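Glyoxalase family protein (Listeria monocytogenes, PDB 2P7O) catalyses the hydration of the antibiotic fosfomycin, opening its epoxide with the help of a bound manganese ion and so conferring resistance. Local coordinates at residues E84-A88 against L89-M93. Numbering follows the deposited sequence.
Sequences ERIKA and LGVEM
Ile86 meets Val91 and Met93 where the chain leaves helix 79-89 and turns back along the side of the helix that carries Ile86. CG2 of Ile86 presses on CG2 of Val91 at 3.4 Å, tighter than usual for two methyl groups. Met93 reaches back with an extended chain, CG anti to its own N (chi1 171°), that bends only at chi3 (-88°), and this brings CE to 3.8 Å from CB of Ile86, the two side chains crossing at about a right angle. The backbone O of Ile86 accepts two bonds near the C-terminal end of the helix, from Leu89 N at 3.0 Å, lying well above the carbonyl plane, and from Gly90 N at 3.3 Å, nearer that plane. Leu89 CB rests 3.6 Å from the same O, and CG, anti to the backbone N, leads away to Phe21 of helix 15-26 and to Phe112. Gly90, with phi 94°, is the first residue to leave helical backbone angles, and the chain goes on toward strand 93-94, the outermost strand within this chain of the second beta-alpha-beta-beta-beta module of this glyoxalase-type fold. Ile86 packs further on Ile25 of helix 15-26 and on Phe109 of strand 106-110.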
loop_
_atom_site.group_PDB
_atom_site.type_symbol
_atom_site.label_atom_id
_atom_site.label_comp_id
_atom_site.label_asym_id
_atom_site.label_seq_id
_atom_site.Cartn_x
_atom_site.Cartn_y
_atom_site.Cartn_z
ATOM N N GLU A 84 -10.297 -3.500 -20.422
ATOM C CA GLU A 84 -11.019 -2.478 -21.206
ATOM C C GLU A 84 -11.351 -1.257 -20.350
ATOM O O GLU A 84 -11.409 -0.095 -20.788
ATOM C CB GLU A 84 -12.376 -3.087 -21.619
ATOM C CG GLU A 84 -12.232 -4.341 -22.472
ATOM C CD GLU A 84 -12.266 -4.024 -23.950
ATOM O OE1 GLU A 84 -13.283 -3.450 -24.403
ATOM O OE2 GLU A 84 -11.291 -4.380 -24.661
ATOM N N ARG A 85 -11.814 -1.591 -19.131
ATOM C CA ARG A 85 -12.231 -0.481 -18.266
ATOM C C ARG A 85 -11.044 0.439 -18.065
ATOM O O ARG A 85 -11.254 1.664 -17.992
ATOM C CB ARG A 85 -12.857 -1.044 -17.015
ATOM C CG ARG A 85 -14.331 -1.445 -17.215
ATOM C CD ARG A 85 -14.912 -1.416 -15.805
ATOM N NE ARG A 85 -14.820 -2.711 -15.152
ATOM C CZ ARG A 85 -15.711 -2.989 -14.183
ATOM N NH1 ARG A 85 -16.597 -2.028 -13.932
ATOM N NH2 ARG A 85 -15.731 -4.145 -13.582
ATOM N N ILE A 86 -9.818 -0.102 -17.979
ATOM C CA ILE A 86 -8.651 0.744 -17.727
ATOM C C ILE A 86 -8.242 1.535 -18.946
ATOM O O ILE A 86 -7.893 2.719 -18.865
ATOM C CB ILE A 86 -7.469 -0.199 -17.351
ATOM C CG1 ILE A 86 -7.931 -1.135 -16.243
ATOM C CG2 ILE A 86 -6.283 0.675 -16.977
ATOM C CD1 ILE A 86 -7.642 -0.562 -14.892
ATOM N N LYS A 87 -8.224 0.887 -20.109
ATOM C CA LYS A 87 -7.803 1.637 -21.309
ATOM C C LYS A 87 -8.756 2.802 -21.575
ATOM O O LYS A 87 -8.394 3.930 -21.849
ATOM C CB LYS A 87 -7.781 0.724 -22.541
ATOM C CG LYS A 87 -6.939 -0.518 -22.484
ATOM C CD LYS A 87 -7.269 -1.505 -23.614
ATOM C CE LYS A 87 -6.008 -1.993 -24.302
ATOM N NZ LYS A 87 -5.970 -3.437 -24.638
ATOM N N ALA A 88 -10.050 2.531 -21.480
ATOM C CA ALA A 88 -11.072 3.565 -21.584
ATOM C C ALA A 88 -10.797 4.776 -20.712
ATOM O O ALA A 88 -11.197 5.874 -21.142
ATOM C CB ALA A 88 -12.452 3.003 -21.184
ATOM N N LEU A 89 -10.127 4.580 -19.588
ATOM C CA LEU A 89 -9.850 5.742 -18.743
ATOM C C LEU A 89 -8.613 6.450 -19.288
ATOM O O LEU A 89 -8.516 7.652 -19.040
ATOM C CB LEU A 89 -9.743 5.423 -17.265
ATOM C CG LEU A 89 -9.848 6.519 -16.214
ATOM C CD1 LEU A 89 -11.286 6.890 -15.903
ATOM C CD2 LEU A 89 -9.184 6.102 -14.910
ATOM N N GLY A 90 -7.783 5.749 -20.070
ATOM C CA GLY A 90 -6.671 6.470 -20.702
ATOM C C GLY A 90 -5.388 6.383 -19.887
ATOM O O GLY A 90 -4.323 6.817 -20.405
ATOM N N VAL A 91 -5.431 5.828 -18.673
ATOM C CA VAL A 91 -4.215 5.715 -17.863
ATOM C C VAL A 91 -3.112 4.859 -18.468
ATOM O O VAL A 91 -3.341 4.077 -19.383
ATOM C CB VAL A 91 -4.504 5.236 -16.423
ATOM C CG1 VAL A 91 -5.388 6.281 -15.754
ATOM C CG2 VAL A 91 -5.166 3.860 -16.464
ATOM N N GLU A 92 -1.874 5.104 -17.981
ATOM C CA GLU A 92 -0.758 4.361 -18.589
ATOM C C GLU A 92 -0.921 2.917 -18.113
ATOM O O GLU A 92 -1.175 2.653 -16.934
ATOM C CB GLU A 92 0.530 4.973 -18.053
ATOM C CG GLU A 92 1.734 4.080 -18.219
ATOM C CD GLU A 92 3.062 4.760 -18.011
ATOM O OE1 GLU A 92 3.139 5.983 -18.287
ATOM O OE2 GLU A 92 4.023 4.036 -17.674
ATOM N N MET A 93 -0.734 1.973 -19.035
ATOM C CA MET A 93 -0.862 0.570 -18.691
ATOM C C MET A 93 0.327 -0.194 -19.282
ATOM O O MET A 93 0.630 0.086 -20.446
ATOM C CB MET A 93 -2.149 -0.004 -19.305
ATOM C CG MET A 93 -2.177 -1.506 -19.144
ATOM S SD MET A 93 -3.416 -2.365 -20.127
ATOM C CE MET A 93 -4.780 -2.270 -18.957
#